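Local atomic coordinates of DNA polymerase beta (Leishmania infantum, PDB entry 4P4M), a protein that adds deoxyribonucleotides to the 3' end of a DNA primer under direction of a template, and probably serves in base excision repair of damaged DNA. Residues Y244-L250 against Y267-D273; L162-Y166 against R249-R253; M299-A303 against V362-M368. One frame throughout, in Å; residues are numbered along the deposited sequence. Where two conformers were deposited one is given.

Contact 1: residues Y244-L250 against Y267-D273; sequences YMGMGRL and YKARRVD. With nucleotides of chain B.
Strands 244-248 and 270-273 pair antiparallel, their axes 4.5 Å apart at closest approach and their N-to-C directions 144° apart; the segments run on as loop. Met-245 faces Asp-273 and Met-247 faces Arg-271 as non-hydrogen-bonded pairs, while Gly-246/Val-272 and Gly-248/Arg-270 are the hydrogen-bonded ones. Four backbone bonds define this register: Gly-246 N to Val-272 O (3.1 Å), Val-272 N to Gly-246 O (2.9 Å), Gly-248 N to Arg-270 O (2.8 Å) and Arg-270 N to Gly-248 O (2.8 Å). Arg-249 NH1 donates to Tyr-267 O at 2.8 Å, and waters link Leu-250 N to Lys-268 O and Leu-250 O to Tyr-267 N.

Apolar contacts lie toward the loop end. Leu-250 CB sits over the Tyr-267 ring, 4.0 Å from its centroid, a CH-pi contact; Met-247, m at all three chi angles, brings CE to 3.9 Å from Ala-269 CB. On the Val-272/Arg-270 face, opposite Met-245 and Met-247, a CB on Gly-248 would clash with Val-272 CG2, one on Gly-246 with Tyr-244 OH.

On the face of Met-245, Arg-271 and Asp-273 approach the primer terminus and lie close to the metal site. Arg-271 NH1 is 2.5 Å from OP1 of DA5 of chain B, and Asp-273 OD2 comes within 3.2 Å of its C5'. Asp-273 also lies beside Asp-196 and Asp-198, which bind magnesium; these three are consistent with the carboxylate triad of family X polymerases.

Within the palm sheet, strand 270-277 also pairs, in parallel, with strand 193-203, strand 243-248 pairs with 233-236, and helix 157-175 carries Glu-159, the salt-bridge partner of Arg-270.

Contact 2: residues L162-Y166 against R249-R253; sequences LHENY and RLPPR
One leucine, inserted between side chains of a helix, makes the largest share of this contact. Residues 162-166 form a helical turn, with Tyr-166 N bonded to Leu-162 O at 3.0 Å; residues 249-253 are an extended loop, in which Leu-250, Pro-251 and Pro-252 have phi near -60° and psi near 150°. The closest CA pair is His-163 with Leu-250, 7.2 Å apart, so the meeting is made by side chains, and 258 Å² is buried in all.

Leu-250 contributes 104 Å² of that. Its chi1 m, chi2 t rotamer brings both methyls to the helix: CD1 is 3.8 Å from Leu-162 CB and 3.7 Å from His-163 NE2, while CD2 is 4.0 Å from Tyr-166 CB. The branch point lies over the imidazole, with Leu-250 CG 3.9 Å from the His-163 ring centroid, a CH-pi contact. His-163 (chi1 m, chi2 -86°) has this ring held at both nitrogens, ND1 bonding to Tyr-232 OH and NE2 to Glu-159 OE1. Tyr-166, whose CA-to-CB bond points toward the loop, is t at chi1, and its CE1 packs 4.0 Å from Pro-251 CD; the ring also stacks with Tyr-232. Leu-162 is m,t and touches Tyr-267.

The three helix residues involved, at positions i, i+1 and i+4, lie on one side of helix 157-175. They receive the loop that leaves strand 243-248, so the contact is an apolar helix-loop junction within the polymerase palm, with His-163 about 10 Å (side chain to side chain) from the magnesium ligands Asp-196 and Asp-198.

Contact 3: residues M299-A303 against V362-M368; sequences MRQAA and VFDVLGM. With nucleotides of chain C.
Met-299, with 106 Å² covered, is the centre of this contact between helix 293-305 and the end of helix 359-365. The closest CA pair is Ala-303 with Leu-366, 6.2 Å apart, and Ala-303 N makes the helical bond to Met-299 O (3.0 Å). Extended through chi2 (t, t), with chi3 at -100° between the wells, Met-299 turns CE over the Phe-363 ring, 3.5 Å from the centroid, a CH-pi contact; SD, 5.1 Å from that centroid, adds a Met-aromatic contact. Met-299 SD also lies 4.1 Å from Val-362 CG1.

Leu-366 (62 Å², m,t) sends CD1 to 3.9 Å from Met-299 CG and CD2 to 3.8 Å from Ala-303 CA. Met-368 (45 Å², m,t,p) sets SD 3.8 Å from Ala-302 CB. The helix ends in a Schellman motif: Gly-367 has phi 65°, and Met-368 N bonds to Phe-363 O (2.9 Å), Gly-367 N to Asp-364 O (3.1 Å).

On the DNA side, Arg-300 NH1 makes weak hydrogen bonds to DA1 N3 (3.0 Å) and DT2 O2 (3.3 Å) of chain C. The arrangement is apolar packing of the C-terminal turn of helix 359-365 on the DNA-touching helix 293-305 in the polymerase thumb.

In the fold
Contacts 1 and 2 belong to the palm, contact 3 to the thumb. The first two have centres 10 Å apart and share Arg-249 and Leu-250: helix 157-175 comes first; much later strand 243-248 leads into the loop, part of it not modelled, that returns as strand 270-277. Leu-250 meets Tyr-267 in one contact and the helix in the other. Sheet, loop and helix thus pack as one unit of the palm, whose strand 270-277 carries Asp-273 beside the magnesium ligands. Contact 3 follows later in the sequence, its centre 33 Å from that of contact 1 and 37 Å from that of contact 2. Bound DNA is met from both subdomains, by Arg-271 and Arg-300.

Contact 1: residues Y244-L250 against Y267-D273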
# COMPACT_ATOMS: atom_id res chain seq x y z
N TYR A 244 -5.65 3.57 -2.46
CA TYR A 244 -5.99 4.71 -1.61
C TYR A 244 -4.89 4.88 -0.55
O TYR A 244 -4.44 3.90 0.04
CB TYR A 244 -7.35 4.49 -0.90
CG TYR A 244 -7.59 5.54 0.17
CD1 TYR A 244 -8.17 6.77 -0.14
CD2 TYR A 244 -7.20 5.32 1.48
CE1 TYR A 244 -8.36 7.74 0.84
CE2 TYR A 244 -7.39 6.28 2.47
CZ TYR A 244 -7.97 7.49 2.13
OH TYR A 244 -8.15 8.45 3.11
N MET A 245 -4.46 6.12 -0.32
CA MET A 245 -3.52 6.43 0.77
C MET A 245 -4.06 7.64 1.54
O MET A 245 -4.26 8.71 0.96
CB MET A 245 -2.14 6.79 0.21
CG MET A 245 -1.43 5.66 -0.53
SD MET A 245 -0.04 6.26 -1.54
CE MET A 245 0.85 7.29 -0.38
N GLY A 246 -4.27 7.47 2.85
CA GLY A 246 -4.78 8.55 3.69
C GLY A 246 -4.46 8.37 5.17
O GLY A 246 -3.61 7.56 5.55
N MET A 247 -5.15 9.13 6.02
CA MET A 247 -4.97 9.07 7.47
C MET A 247 -6.26 8.55 8.08
O MET A 247 -7.34 9.11 7.84
CB MET A 247 -4.65 10.45 8.05
CG MET A 247 -3.40 11.13 7.49
SD MET A 247 -1.86 10.22 7.78
CE MET A 247 -1.86 10.14 9.58
N GLY A 248 -6.16 7.47 8.85
CA GLY A 248 -7.29 6.88 9.54
C GLY A 248 -7.10 6.87 11.05
O GLY A 248 -6.02 6.55 11.55
N ARG A 249 -8.15 7.21 11.78
CA ARG A 249 -8.06 7.30 13.25
C ARG A 249 -9.22 6.54 13.88
O ARG A 249 -10.38 6.83 13.58
CB ARG A 249 -8.13 8.77 13.68
CG ARG A 249 -7.89 9.02 15.18
CD ARG A 249 -8.33 10.43 15.61
NE ARG A 249 -7.72 11.53 14.84
CZ ARG A 249 -6.64 12.23 15.21
NH1 ARG A 249 -5.99 11.94 16.33
NH2 ARG A 249 -6.20 13.21 14.43
N LEU A 250 -8.92 5.56 14.73
CA LEU A 250 -9.98 4.84 15.45
C LEU A 250 -10.79 5.82 16.32
O LEU A 250 -10.23 6.76 16.88
CB LEU A 250 -9.39 3.72 16.33
CG LEU A 250 -8.70 2.53 15.64
CD1 LEU A 250 -7.76 1.83 16.60
CD2 LEU A 250 -9.72 1.53 15.05
N TYR A 267 -7.18 8.20 20.12
CA TYR A 267 -6.13 7.61 19.28
C TYR A 267 -5.44 8.60 18.35
O TYR A 267 -6.04 9.61 17.95
CB TYR A 267 -6.70 6.45 18.42
CG TYR A 267 -7.19 5.26 19.22
CD1 TYR A 267 -6.34 4.21 19.52
CD2 TYR A 267 -8.51 5.20 19.66
CE1 TYR A 267 -6.80 3.11 20.26
CE2 TYR A 267 -8.97 4.12 20.38
CZ TYR A 267 -8.12 3.08 20.69
OH TYR A 267 -8.60 2.01 21.41
N LYS A 268 -4.19 8.30 17.99
CA LYS A 268 -3.48 9.03 16.94
C LYS A 268 -4.05 8.67 15.56
O LYS A 268 -4.47 7.53 15.34
CB LYS A 268 -2.00 8.62 16.94
CG LYS A 268 -1.20 9.00 18.20
CD LYS A 268 0.25 8.51 18.06
CE LYS A 268 1.13 8.90 19.25
NZ LYS A 268 0.87 8.07 20.46
N ALA A 269 -4.01 9.61 14.62
CA ALA A 269 -4.27 9.27 13.22
C ALA A 269 -3.09 8.46 12.65
O ALA A 269 -1.93 8.75 12.96
CB ALA A 269 -4.53 10.54 12.40
N ARG A 270 -3.39 7.45 11.84
CA ARG A 270 -2.37 6.55 11.28
C ARG A 270 -2.41 6.56 9.76
O ARG A 270 -3.46 6.79 9.15
CB ARG A 270 -2.62 5.09 11.73
CG ARG A 270 -2.80 4.88 13.23
CD ARG A 270 -1.58 5.40 14.02
NE ARG A 270 -1.52 4.85 15.39
CZ ARG A 270 -0.45 4.95 16.17
NH1 ARG A 270 0.63 5.60 15.72
NH2 ARG A 270 -0.44 4.42 17.39
N ARG A 271 -1.27 6.28 9.13
CA ARG A 271 -1.24 6.07 7.68
C ARG A 271 -1.93 4.76 7.32
O ARG A 271 -1.55 3.69 7.80
CB ARG A 271 0.19 6.10 7.13
CG ARG A 271 0.80 7.49 7.17
CD ARG A 271 2.14 7.56 6.43
NE ARG A 271 3.14 6.66 7.00
CZ ARG A 271 3.63 5.59 6.37
NH1 ARG A 271 3.21 5.27 5.15
NH2 ARG A 271 4.53 4.83 6.97
N VAL A 272 -2.95 4.87 6.48
CA VAL A 272 -3.72 3.71 6.03
C VAL A 272 -3.64 3.62 4.51
O VAL A 272 -3.96 4.57 3.81
CB VAL A 272 -5.20 3.80 6.51
CG1 VAL A 272 -6.04 2.63 5.93
CG2 VAL A 272 -5.27 3.81 8.05
N ASP A 273 -3.18 2.47 4.01
CA ASP A 273 -3.10 2.21 2.57
C ASP A 273 -4.06 1.07 2.22
O ASP A 273 -4.01 0.01 2.84
CB ASP A 273 -1.66 1.79 2.17
CG ASP A 273 -0.65 2.93 2.28
OD1 ASP A 273 -1.04 4.10 2.51
OD2 ASP A 273 0.56 2.64 2.12
P DA B 5 4.28 5.29 1.60
OP1 DA B 5 3.23 5.52 2.62
OP2 DA B 5 5.64 4.93 2.04
O5' DA B 5 3.71 4.21 0.59
C5' DA B 5 3.52 2.88 0.95
C4' DA B 5 2.84 2.15 -0.19
O4' DA B 5 3.59 2.35 -1.42
C3' DA B 5 2.81 0.65 0.03
O3' DA B 5 1.76 0.05 -0.75
C2' DA B 5 4.22 0.29 -0.45
C1' DA B 5 4.27 1.13 -1.72
N9 DA B 5 5.59 1.43 -2.29
C8 DA B 5 6.50 2.37 -1.90
N7 DA B 5 7.58 2.42 -2.65
C5 DA B 5 7.37 1.45 -3.61
C6 DA B 5 8.14 0.99 -4.71
N6 DA B 5 9.34 1.48 -5.04
N1 DA B 5 7.61 0.00 -5.48
C2 DA B 5 6.41 -0.48 -5.15
N3 DA B 5 5.60 -0.14 -4.14
C4 DA B 5 6.14 0.84 -3.41
O HOH W 1 -1.28 6.50 4.02
O HOH W 2 -5.95 5.15 15.32
O HOH W 3 -9.68 8.73 18.92

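Contact 2: residues L162-Y166 against R249-R253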
# COMPACT_ATOMS: atom_id res chain seq x y z
N LEU A 162 -6.92 -3.81 16.27
CA LEU A 162 -8.14 -3.00 16.28
C LEU A 162 -8.47 -2.40 14.90
O LEU A 162 -9.64 -2.33 14.52
CB LEU A 162 -8.07 -1.88 17.33
CG LEU A 162 -7.85 -2.29 18.80
CD1 LEU A 162 -7.68 -1.07 19.67
CD2 LEU A 162 -8.98 -3.17 19.32
N HIS A 163 -7.45 -1.93 14.16
CA HIS A 163 -7.70 -1.44 12.80
C HIS A 163 -8.20 -2.59 11.91
O HIS A 163 -9.13 -2.41 11.11
CB HIS A 163 -6.44 -0.80 12.17
CG HIS A 163 -6.15 0.59 12.67
ND1 HIS A 163 -6.61 1.79 12.27
CD2 HIS A 163 -5.26 0.83 13.70
CE1 HIS A 163 -6.01 2.74 13.07
NE2 HIS A 163 -5.20 2.14 13.93
N GLU A 164 -7.60 -3.76 12.05
CA GLU A 164 -8.05 -4.92 11.28
C GLU A 164 -9.54 -5.22 11.52
O GLU A 164 -10.31 -5.41 10.58
CB GLU A 164 -7.20 -6.15 11.58
CG GLU A 164 -7.60 -7.37 10.74
CD GLU A 164 -6.53 -8.45 10.74
OE1 GLU A 164 -6.14 -8.88 11.84
OE2 GLU A 164 -6.07 -8.84 9.65
N ASN A 165 -9.92 -5.30 12.79
CA ASN A 165 -11.31 -5.62 13.14
C ASN A 165 -12.29 -4.55 12.64
O ASN A 165 -13.38 -4.86 12.16
CB ASN A 165 -11.47 -5.81 14.65
CG ASN A 165 -10.69 -7.01 15.19
OD1 ASN A 165 -10.25 -7.87 14.43
ND2 ASN A 165 -10.51 -7.06 16.50
N TYR A 166 -11.88 -3.29 12.77
CA TYR A 166 -12.71 -2.16 12.36
C TYR A 166 -12.96 -2.18 10.85
O TYR A 166 -14.10 -2.08 10.40
CB TYR A 166 -12.06 -0.82 12.77
CG TYR A 166 -12.93 0.40 12.52
CD1 TYR A 166 -13.82 0.85 13.49
CD2 TYR A 166 -12.85 1.10 11.33
CE1 TYR A 166 -14.62 1.98 13.26
CE2 TYR A 166 -13.64 2.23 11.09
CZ TYR A 166 -14.52 2.65 12.06
OH TYR A 166 -15.29 3.77 11.82
N ARG A 249 -8.15 7.21 11.78
CA ARG A 249 -8.06 7.30 13.25
C ARG A 249 -9.22 6.54 13.88
O ARG A 249 -10.38 6.83 13.58
CB ARG A 249 -8.13 8.77 13.68
CG ARG A 249 -7.89 9.02 15.18
CD ARG A 249 -8.33 10.43 15.61
NE ARG A 249 -7.72 11.53 14.84
CZ ARG A 249 -6.64 12.23 15.21
NH1 ARG A 249 -5.99 11.94 16.33
NH2 ARG A 249 -6.20 13.21 14.43
N LEU A 250 -8.92 5.56 14.73
CA LEU A 250 -9.98 4.84 15.45
C LEU A 250 -10.79 5.82 16.32
O LEU A 250 -10.23 6.76 16.88
CB LEU A 250 -9.39 3.72 16.33
CG LEU A 250 -8.70 2.53 15.64
CD1 LEU A 250 -7.76 1.83 16.60
CD2 LEU A 250 -9.72 1.53 15.05
N PRO A 251 -12.11 5.61 16.42
CA PRO A 251 -12.91 6.48 17.28
C PRO A 251 -12.54 6.30 18.76
O PRO A 251 -12.01 5.24 19.13
CB PRO A 251 -14.36 6.01 17.03
CG PRO A 251 -14.22 4.62 16.55
CD PRO A 251 -12.93 4.57 15.77
N PRO A 252 -12.79 7.33 19.58
CA PRO A 252 -12.45 7.25 21.01
C PRO A 252 -13.15 6.07 21.67
O PRO A 252 -14.29 5.75 21.33
CB PRO A 252 -12.99 8.56 21.56
CG PRO A 252 -13.04 9.49 20.40
CD PRO A 252 -13.35 8.64 19.21
N ARG A 253 -12.46 5.42 22.61
CA ARG A 253 -13.00 4.26 23.30
C ARG A 253 -13.19 4.59 24.78
O ARG A 253 -12.26 5.07 25.44
CB ARG A 253 -12.06 3.07 23.14
CG ARG A 253 -12.47 1.82 23.91

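Contact 3: residues M299-A303 against V362-M368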
# COMPACT_ATOMS: atom_id res chain seq x y z
N MET A 299 12.82 -12.31 -4.38
CA MET A 299 11.91 -13.25 -5.03
C MET A 299 11.65 -12.89 -6.50
O MET A 299 11.55 -13.77 -7.36
CB MET A 299 10.59 -13.38 -4.24
CG MET A 299 9.60 -14.40 -4.83
SD MET A 299 8.15 -14.72 -3.78
CE MET A 299 8.61 -16.26 -2.99
N ARG A 300 11.56 -11.59 -6.79
CA ARG A 300 11.36 -11.16 -8.18
C ARG A 300 12.61 -11.42 -9.04
O ARG A 300 12.51 -11.71 -10.23
CB ARG A 300 10.89 -9.69 -8.24
CG ARG A 300 9.47 -9.52 -7.67
CD ARG A 300 9.06 -8.07 -7.37
NE ARG A 300 7.69 -8.04 -6.86
CZ ARG A 300 6.87 -6.99 -6.93
NH1 ARG A 300 7.30 -5.84 -7.45
NH2 ARG A 300 5.63 -7.09 -6.46
N GLN A 301 13.79 -11.31 -8.43
CA GLN A 301 15.04 -11.66 -9.11
C GLN A 301 15.07 -13.16 -9.42
O GLN A 301 15.50 -13.58 -10.50
CB GLN A 301 16.25 -11.27 -8.26
CG GLN A 301 16.57 -9.77 -8.24
CD GLN A 301 17.65 -9.40 -7.23
OE1 GLN A 301 17.88 -10.12 -6.25
NE2 GLN A 301 18.31 -8.27 -7.46
N ALA A 302 14.65 -13.98 -8.45
CA ALA A 302 14.57 -15.42 -8.67
C ALA A 302 13.65 -15.75 -9.85
O ALA A 302 13.95 -16.62 -10.67
CB ALA A 302 14.10 -16.14 -7.40
N ALA A 303 12.52 -15.04 -9.92
CA ALA A 303 11.59 -15.21 -11.04
C ALA A 303 12.28 -14.88 -12.37
O ALA A 303 12.20 -15.66 -13.33
CB ALA A 303 10.33 -14.32 -10.84
N VAL A 362 3.94 -20.38 -5.15
CA VAL A 362 4.92 -19.49 -5.79
C VAL A 362 6.36 -19.86 -5.41
O VAL A 362 7.24 -19.94 -6.28
CB VAL A 362 4.65 -18.00 -5.45
CG1 VAL A 362 5.69 -17.09 -6.12
CG2 VAL A 362 3.23 -17.60 -5.87
N PHE A 363 6.62 -20.07 -4.12
CA PHE A 363 7.94 -20.52 -3.67
C PHE A 363 8.34 -21.79 -4.46
O PHE A 363 9.47 -21.90 -4.96
CB PHE A 363 7.94 -20.84 -2.17
CG PHE A 363 7.97 -19.63 -1.25
CD1 PHE A 363 6.78 -19.09 -0.75
CD2 PHE A 363 9.17 -19.09 -0.81
CE1 PHE A 363 6.80 -17.99 0.13
CE2 PHE A 363 9.21 -18.00 0.07
CZ PHE A 363 8.02 -17.46 0.55
N ASP A 364 7.41 -22.73 -4.57
CA ASP A 364 7.69 -24.03 -5.19
C ASP A 364 8.07 -23.92 -6.67
O ASP A 364 9.04 -24.53 -7.12
CB ASP A 364 6.49 -24.99 -5.06
CG ASP A 364 6.22 -25.42 -3.62
OD1 ASP A 364 7.13 -25.30 -2.77
OD2 ASP A 364 5.10 -25.89 -3.34
N VAL A 365 7.30 -23.15 -7.42
CA VAL A 365 7.55 -22.98 -8.86
C VAL A 365 8.88 -22.26 -9.08
O VAL A 365 9.56 -22.49 -10.09
CB VAL A 365 6.39 -22.22 -9.54
CG1 VAL A 365 6.75 -21.81 -10.98
CG2 VAL A 365 5.13 -23.09 -9.53
N LEU A 366 9.26 -21.40 -8.14
CA LEU A 366 10.51 -20.65 -8.27
C LEU A 366 11.71 -21.37 -7.64
O LEU A 366 12.83 -20.83 -7.63
CB LEU A 366 10.36 -19.25 -7.68
CG LEU A 366 9.35 -18.36 -8.42
CD1 LEU A 366 9.31 -16.97 -7.79
CD2 LEU A 366 9.66 -18.28 -9.93
N GLY A 367 11.48 -22.57 -7.12
CA GLY A 367 12.54 -23.34 -6.50
C GLY A 367 13.15 -22.75 -5.24
O GLY A 367 14.33 -22.96 -4.96
N MET A 368 12.34 -22.02 -4.47
CA MET A 368 12.79 -21.40 -3.22
C MET A 368 12.12 -22.07 -2.02
O MET A 368 10.94 -22.37 -2.07
CB MET A 368 12.42 -19.92 -3.19
CG MET A 368 12.94 -19.10 -4.34
SD MET A 368 12.24 -17.43 -4.32
CE MET A 368 12.75 -16.83 -2.71
OP3 DA C 1 17.25 -5.84 -11.00
P DA C 1 16.62 -5.04 -9.92
OP1 DA C 1 16.43 -3.67 -10.42
OP2 DA C 1 17.39 -5.29 -8.69
O5' DA C 1 15.15 -5.62 -9.66
C5' DA C 1 14.90 -7.00 -9.57
C4' DA C 1 13.39 -7.20 -9.71
O4' DA C 1 12.73 -6.57 -8.58
C3' DA C 1 12.77 -6.59 -10.96
O3' DA C 1 11.75 -7.50 -11.39
C2' DA C 1 12.22 -5.25 -10.46
C1' DA C 1 11.84 -5.56 -9.01
N9 DA C 1 11.97 -4.43 -8.07
C8 DA C 1 13.00 -3.52 -8.04
N7 DA C 1 12.88 -2.62 -7.09
C5 DA C 1 11.70 -2.94 -6.46
C6 DA C 1 11.03 -2.35 -5.36
N6 DA C 1 11.50 -1.26 -4.72
N1 DA C 1 9.87 -2.91 -4.96
C2 DA C 1 9.41 -3.98 -5.62
N3 DA C 1 9.96 -4.63 -6.66
C4 DA C 1 11.12 -4.06 -7.04
P DT C 2 10.99 -7.30 -12.79
OP1 DT C 2 10.53 -8.62 -13.25
OP2 DT C 2 11.85 -6.46 -13.66
O5' DT C 2 9.73 -6.41 -12.39
C5' DT C 2 8.72 -6.99 -11.57
C4' DT C 2 7.79 -5.91 -11.08
O4' DT C 2 8.48 -5.05 -10.13
C3' DT C 2 7.21 -4.98 -12.17
O3' DT C 2 5.83 -5.36 -12.32
C2' DT C 2 7.39 -3.58 -11.58
C1' DT C 2 7.74 -3.85 -10.12
N1 DT C 2 8.51 -2.74 -9.45
C2 DT C 2 8.02 -2.22 -8.26
O2 DT C 2 7.00 -2.60 -7.71
N3 DT C 2 8.76 -1.21 -7.72
C4 DT C 2 9.93 -0.68 -8.23
O4 DT C 2 10.50 0.24 -7.64
C5 DT C 2 10.40 -1.26 -9.46
C7 DT C 2 11.67 -0.75 -10.09
C6 DT C 2 9.68 -2.25 -10.01